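Local atomic coordinates of cellulase (Bacillus sp. BG-CS10, PDB entry 5E09), a protein that acts as a trimodular endo-cellulase, probably cleaving internal beta-1,4-glucosidic bonds of cellulose, with a family 5 catalytic domain and a family 46 carbohydrate-binding module. Residues L96-L102 with K141-V147; N171-Y175 with L190-T194. One frame throughout, in Å; residues are numbered along the deposited sequence.

Interaction 1 of 2, residues L96-L102 with K141-V147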
loop_
_atom_site.group_PDB
_atom_site.type_symbol
_atom_site.label_atom_id
_atom_site.label_comp_id
_atom_site.label_asym_id
_atom_site.label_seq_id
_atom_site.Cartn_x
_atom_site.Cartn_y
_atom_site.Cartn_z
ATOM N N LEU A 96 -10.784 -20.795 -2.351
ATOM C CA LEU A 96 -10.459 -19.553 -1.662
ATOM C C LEU A 96 -11.547 -19.179 -0.660
ATOM O O LEU A 96 -12.714 -19.514 -0.853
ATOM C CB LEU A 96 -10.274 -18.407 -2.661
ATOM C CG LEU A 96 -9.139 -18.511 -3.678
ATOM C CD1 LEU A 96 -9.263 -17.401 -4.721
ATOM C CD2 LEU A 96 -7.806 -18.437 -2.966
ATOM N N TYR A 97 -11.160 -18.497 0.413
ATOM C CA TYR A 97 -12.133 -17.786 1.233
ATOM C C TYR A 97 -12.442 -16.474 0.526
ATOM O O TYR A 97 -11.562 -15.904 -0.121
ATOM C CB TYR A 97 -11.604 -17.514 2.637
ATOM C CG TYR A 97 -11.388 -18.734 3.503
ATOM C CD1 TYR A 97 -10.206 -19.470 3.426
ATOM C CD2 TYR A 97 -12.343 -19.125 4.435
ATOM C CE1 TYR A 97 -9.991 -20.573 4.238
ATOM C CE2 TYR A 97 -12.140 -20.228 5.249
ATOM C CZ TYR A 97 -10.964 -20.949 5.145
ATOM O OH TYR A 97 -10.762 -22.045 5.955
ATOM N N VAL A 98 -13.683 -16.004 0.638
ATOM C CA VAL A 98 -14.101 -14.758 -0.005
ATOM C C VAL A 98 -14.739 -13.798 1.003
ATOM O O VAL A 98 -15.528 -14.217 1.844
ATOM C CB VAL A 98 -15.101 -15.028 -1.147
ATOM C CG1 VAL A 98 -15.525 -13.722 -1.820
ATOM C CG2 VAL A 98 -14.492 -15.981 -2.157
HETATM N N MSE A 99 -14.376 -12.519 0.926
HETATM C CA MSE A 99 -15.020 -11.479 1.726
HETATM C C MSE A 99 -15.751 -10.516 0.796
HETATM O O MSE A 99 -15.155 -9.985 -0.146
HETATM C CB MSE A 99 -14.001 -10.715 2.591
HETATM C CG MSE A 99 -14.632 -9.581 3.413
HETATM SE SE MSE A 99 -13.404 -8.534 4.527
HETATM C CE MSE A 99 -12.336 -10.017 5.239
ATOM N N LEU A 100 -17.040 -10.303 1.055
ATOM C CA LEU A 100 -17.866 -9.414 0.229
ATOM C C LEU A 100 -18.419 -8.241 1.047
ATOM O O LEU A 100 -18.832 -8.428 2.196
ATOM C CB LEU A 100 -19.015 -10.200 -0.399
ATOM C CG LEU A 100 -19.997 -9.415 -1.266
ATOM C CD1 LEU A 100 -19.322 -8.965 -2.543
ATOM C CD2 LEU A 100 -21.246 -10.233 -1.570
ATOM N N ASN A 101 -18.431 -7.038 0.471
ATOM C CA ASN A 101 -18.895 -5.865 1.223
ATOM C C ASN A 101 -19.785 -4.878 0.474
ATOM O O ASN A 101 -20.199 -5.123 -0.658
ATOM C CB ASN A 101 -17.690 -5.097 1.791
ATOM C CG ASN A 101 -16.879 -4.342 0.734
ATOM O OD1 ASN A 101 -17.323 -4.108 -0.397
ATOM N ND2 ASN A 101 -15.676 -3.933 1.124
ATOM N N LEU A 102 -19.888 -3.704 1.091
ATOM C CA LEU A 102 -20.493 -2.503 0.555
ATOM C C LEU A 102 -19.178 -1.712 0.596
ATOM O O LEU A 102 -18.523 -1.704 1.638
ATOM C CB LEU A 102 -21.512 -1.918 1.524
ATOM C CG LEU A 102 -22.693 -2.818 1.890
ATOM C CD1 LEU A 102 -23.585 -2.142 2.921
ATOM C CD2 LEU A 102 -23.489 -3.192 0.649
ATOM N N LYS A 141 -17.192 -20.404 3.644
ATOM C CA LYS A 141 -15.945 -19.767 3.241
ATOM C C LYS A 141 -16.214 -18.375 2.659
ATOM O O LYS A 141 -15.295 -17.578 2.470
ATOM C CB LYS A 141 -15.196 -20.648 2.236
ATOM C CG LYS A 141 -14.768 -22.009 2.800
ATOM C CD LYS A 141 -13.309 -22.328 2.477
ATOM C CE LYS A 141 -13.158 -23.124 1.181
ATOM N NZ LYS A 141 -13.513 -22.372 -0.071
ATOM N N LEU A 142 -17.480 -18.090 2.371
ATOM C CA LEU A 142 -17.892 -16.738 2.001
ATOM C C LEU A 142 -18.371 -15.989 3.247
ATOM O O LEU A 142 -19.218 -16.479 3.995
ATOM C CB LEU A 142 -18.988 -16.770 0.936
ATOM C CG LEU A 142 -19.709 -15.457 0.636
ATOM C CD1 LEU A 142 -18.767 -14.463 -0.031
ATOM C CD2 LEU A 142 -20.923 -15.715 -0.237
HETATM N N MSE A 143 -17.805 -14.808 3.468
HETATM C CA MSE A 143 -18.118 -13.990 4.630
HETATM C C MSE A 143 -18.514 -12.581 4.189
HETATM O O MSE A 143 -18.115 -12.116 3.115
HETATM C CB MSE A 143 -16.919 -13.935 5.578
HETATM C CG MSE A 143 -15.762 -13.073 5.059
HETATM SE SE MSE A 143 -14.067 -13.516 5.903
HETATM C CE MSE A 143 -13.574 -15.021 4.763
ATOM N N PHE A 144 -19.295 -11.906 5.028
ATOM C CA PHE A 144 -19.783 -10.557 4.734
ATOM C C PHE A 144 -19.136 -9.532 5.651
ATOM O O PHE A 144 -19.044 -9.772 6.856
ATOM C CB PHE A 144 -21.303 -10.480 4.912
ATOM C CG PHE A 144 -22.084 -11.390 4.011
ATOM C CD1 PHE A 144 -21.569 -11.810 2.793
ATOM C CD2 PHE A 144 -23.358 -11.807 4.373
ATOM C CE1 PHE A 144 -22.311 -12.642 1.956
ATOM C CE2 PHE A 144 -24.099 -12.636 3.543
ATOM C CZ PHE A 144 -23.572 -13.053 2.331
ATOM N N GLU A 145 -18.686 -8.399 5.105
ATOM C CA GLU A 145 -18.337 -7.269 5.970
ATOM C C GLU A 145 -19.286 -6.103 5.715
ATOM O O GLU A 145 -19.610 -5.774 4.567
ATOM C CB GLU A 145 -16.873 -6.822 5.813
ATOM C CG GLU A 145 -16.450 -6.491 4.428
ATOM C CD GLU A 145 -15.161 -5.671 4.353
ATOM O OE1 GLU A 145 -14.876 -4.862 5.265
ATOM O OE2 GLU A 145 -14.425 -5.844 3.361
ATOM N N SER A 146 -19.717 -5.484 6.810
ATOM C CA SER A 146 -20.849 -4.559 6.808
ATOM C C SER A 146 -20.687 -3.371 5.872
ATOM O O SER A 146 -21.579 -3.083 5.078
ATOM C CB SER A 146 -21.095 -4.045 8.221
ATOM O OG SER A 146 -19.950 -3.364 8.694
ATOM N N VAL A 147 -19.554 -2.684 5.980
ATOM C CA VAL A 147 -19.302 -1.471 5.206
ATOM C C VAL A 147 -17.811 -1.145 5.221
ATOM O O VAL A 147 -17.148 -1.287 6.249
ATOM C CB VAL A 147 -20.109 -0.274 5.763
ATOM C CG1 VAL A 147 -20.018 -0.234 7.290
ATOM C CG2 VAL A 147 -19.640 1.046 5.152
#

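Interaction 2 of 2, residues N171-Y175 with L190-T194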
loop_
_atom_site.group_PDB
_atom_site.type_symbol
_atom_site.label_atom_id
_atom_site.label_comp_id
_atom_site.label_asym_id
_atom_site.label_seq_id
_atom_site.Cartn_x
_atom_site.Cartn_y
_atom_site.Cartn_z
ATOM N N ASN A 171 -23.812 -1.739 12.031
ATOM C CA ASN A 171 -23.265 -3.060 12.304
ATOM C C ASN A 171 -24.333 -3.994 12.876
ATOM O O ASN A 171 -24.444 -5.150 12.459
ATOM C CB ASN A 171 -22.067 -2.955 13.257
ATOM C CG ASN A 171 -20.796 -2.490 12.551
ATOM O OD1 ASN A 171 -20.656 -2.657 11.341
ATOM N ND2 ASN A 171 -19.866 -1.910 13.307
ATOM N N THR A 172 -25.133 -3.472 13.803
ATOM C CA THR A 172 -26.198 -4.238 14.452
ATOM C C THR A 172 -27.305 -4.610 13.468
ATOM O O THR A 172 -27.753 -5.766 13.422
ATOM C CB THR A 172 -26.800 -3.450 15.634
ATOM O OG1 THR A 172 -25.770 -3.200 16.596
ATOM C CG2 THR A 172 -27.907 -4.236 16.300
ATOM N N ALA A 173 -27.734 -3.634 12.673
ATOM C CA ALA A 173 -28.750 -3.885 11.650
ATOM C C ALA A 173 -28.285 -4.956 10.655
ATOM O O ALA A 173 -29.022 -5.891 10.330
ATOM C CB ALA A 173 -29.099 -2.588 10.918
ATOM N N PHE A 174 -27.059 -4.792 10.170
ATOM C CA PHE A 174 -26.406 -5.757 9.291
ATOM C C PHE A 174 -26.440 -7.169 9.896
ATOM O O PHE A 174 -26.944 -8.126 9.277
ATOM C CB PHE A 174 -24.970 -5.279 9.030
ATOM C CG PHE A 174 -24.048 -6.327 8.488
ATOM C CD1 PHE A 174 -24.200 -6.812 7.198
ATOM C CD2 PHE A 174 -22.991 -6.788 9.254
ATOM C CE1 PHE A 174 -23.331 -7.767 6.688
ATOM C CE2 PHE A 174 -22.109 -7.741 8.756
ATOM C CZ PHE A 174 -22.282 -8.234 7.467
ATOM N N TYR A 175 -25.934 -7.271 11.124
ATOM C CA TYR A 175 -25.928 -8.523 11.868
ATOM C C TYR A 175 -27.297 -9.189 11.860
ATOM O O TYR A 175 -27.428 -10.355 11.481
ATOM C CB TYR A 175 -25.482 -8.294 13.315
ATOM C CG TYR A 175 -25.530 -9.550 14.159
ATOM C CD1 TYR A 175 -24.434 -10.396 14.232
ATOM C CD2 TYR A 175 -26.676 -9.895 14.875
ATOM C CE1 TYR A 175 -24.471 -11.548 14.992
ATOM C CE2 TYR A 175 -26.722 -11.050 15.634
ATOM C CZ TYR A 175 -25.615 -11.870 15.690
ATOM O OH TYR A 175 -25.644 -13.021 16.445
ATOM N N LEU A 190 -19.035 -13.022 10.065
ATOM C CA LEU A 190 -19.358 -11.636 9.771
ATOM C C LEU A 190 -18.174 -10.772 10.132
ATOM O O LEU A 190 -17.530 -10.997 11.147
ATOM C CB LEU A 190 -20.598 -11.194 10.541
ATOM C CG LEU A 190 -21.891 -11.914 10.172
ATOM C CD1 LEU A 190 -23.046 -11.388 11.020
ATOM C CD2 LEU A 190 -22.182 -11.754 8.687
ATOM N N VAL A 191 -17.880 -9.789 9.294
ATOM C CA VAL A 191 -16.696 -8.972 9.486
ATOM C C VAL A 191 -17.116 -7.531 9.776
ATOM O O VAL A 191 -17.834 -6.918 8.991
ATOM C CB VAL A 191 -15.771 -9.037 8.246
ATOM C CG1 VAL A 191 -14.542 -8.174 8.447
ATOM C CG2 VAL A 191 -15.366 -10.475 7.949
ATOM N N LEU A 192 -16.686 -7.002 10.915
ATOM C CA LEU A 192 -17.100 -5.669 11.342
ATOM C C LEU A 192 -15.918 -4.723 11.445
ATOM O O LEU A 192 -14.868 -5.081 11.991
ATOM C CB LEU A 192 -17.820 -5.733 12.685
ATOM C CG LEU A 192 -19.012 -6.681 12.760
ATOM C CD1 LEU A 192 -19.519 -6.778 14.198
ATOM C CD2 LEU A 192 -20.105 -6.206 11.812
ATOM N N PRO A 193 -16.087 -3.505 10.920
ATOM C CA PRO A 193 -15.035 -2.488 10.926
ATOM C C PRO A 193 -15.064 -1.561 12.140
ATOM O O PRO A 193 -16.132 -1.286 12.692
ATOM C CB PRO A 193 -15.332 -1.697 9.654
ATOM C CG PRO A 193 -16.833 -1.767 9.542
ATOM C CD PRO A 193 -17.249 -3.095 10.112
ATOM N N THR A 194 -13.887 -1.095 12.549
ATOM C CA THR A 194 -13.799 0.075 13.401
ATOM C C THR A 194 -14.211 1.273 12.557
ATOM O O THR A 194 -14.283 1.175 11.330
ATOM C CB THR A 194 -12.377 0.299 13.958
ATOM O OG1 THR A 194 -11.442 0.347 12.872
ATOM C CG2 THR A 194 -11.977 -0.820 14.913
#

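Interaction 1 of 2, residues L96-L102 with K141-V147
Tyr97-Leu100 and Leu142-Glu145 pair as parallel neighbours, the third and fourth strands of the eight-stranded TIM barrel that forms the family 5 catalytic domain. The ladder is regular: Val98 N gives to Lys141 O, Val98 O takes Met143 N, Leu100 N gives to Met143 O, and Leu100 O takes Glu145 N, each at 2.9 Å. At the N-terminal end Lys141 folds back over the Tyr97 ring, its CD 3.8 Å from the ring centroid and above one face, offset toward the rim. Bends along the lysine chain then bring NZ to Leu96 O at 3.1 Å, from above the carbonyl plane. Met99 and Met143, both selenomethionine, share the barrel interior, with Met99 CB 3.8 Å from Met143 CG. Val98, Leu142, Leu100 and Phe144 lie on the other face, where Val98 CG1 meets Leu142 CD1 at 3.8 Å. At the C-terminal end chi1 of 55° swings Glu145 alongside Asn101, both pointing the same way with amide and carboxylate planes 49° apart, and OE2 takes a weak bond from Asn101 ND2 (3.2 Å). Met99 SE touches Glu145 OE2 at 3.1 Å. The stronger partner of OE2 is Arg59, in a salt bridge; Asn101 OD1 accepts from Val62 N, and ND2 also bonds His103 ND1. Strand 57-60 continues the sheet beyond 97-100 and strand 190-193 beyond 142-145, while helix 117-134 packs against Leu102 through Tyr124, Leu127 and Trp128.

Interaction 2 of 2, residues N171-Y175 with L190-T194
Asn171, Phe174 and Tyr175 turn one side of helix 161-181 onto strand 190-193, in the layer where the outer helices of the TIM barrel meet its sheet. Helix and strand run nearly antiparallel, at 171°, with their axes 10.0 Å apart, and it is mainly side chains that fill the gap. Phe174 points inward: with CG anti to the backbone nitrogen (chi1 163°), the CD2-CE2-CZ side of its ring lies against Leu190 and Leu192. CD2 of Leu192 comes to the ring edge, near its plane, 3.9 Å from Phe174 CD2, while Leu190 CD2 approaches Phe174 CZ obliquely at 3.7 Å. The two methyls of Leu190 divide the work: CG anti to the carbonyl carbon (chi1 -64°) aims them at the two aromatics, and CD1 touches Tyr175 CD1 at 3.6 Å, the leucine lying across the tyrosine. The Tyr175 hydroxyl, away from this contact, is hydrogen-bonded to Asp216. One turn before Tyr175, Asn171 aims its amide at the strand, and OD1 packs against both Leu192 CD2 and Pro193 CD, each at 3.6 Å. That oxygen is also hydrogen-bonded to Ser146 OG, so it is buried without lacking a polar partner. A leucine in place of Asn171 would probably leave the Ser146 hydroxyl without this mate and disturb the close fit against Pro193. Around this contact, Trp128 meets the Phe174 ring edge-to-face, strand 142-145 flanks 190-193 with Phe144 touching Phe174 and Leu190, strand 219-225 adjoins on the opposite edge, and helix 201-214 packs on Leu192.

Overall arrangement
Both contacts are buried in the same barrel, their centres about 11 Å apart, but they hold different layers. Interaction 1 joins strand to strand within the wall, through a backbone ladder with polar and charged groups at its ends; interaction 2 sets a helix against that wall and has no hydrogen bond between its own segments, relying on leucine and aromatic packing. Strands 142-145 and 190-193 are neighbours in the sheet, and Phe144 O and Val191 N probably hydrogen-bond at 2.7 Å. Helix 161-181 follows strand 142-145 and leads to 190-193, a beta-alpha-beta crossover. The Ser146-Asn171 bond also joins the two contacts.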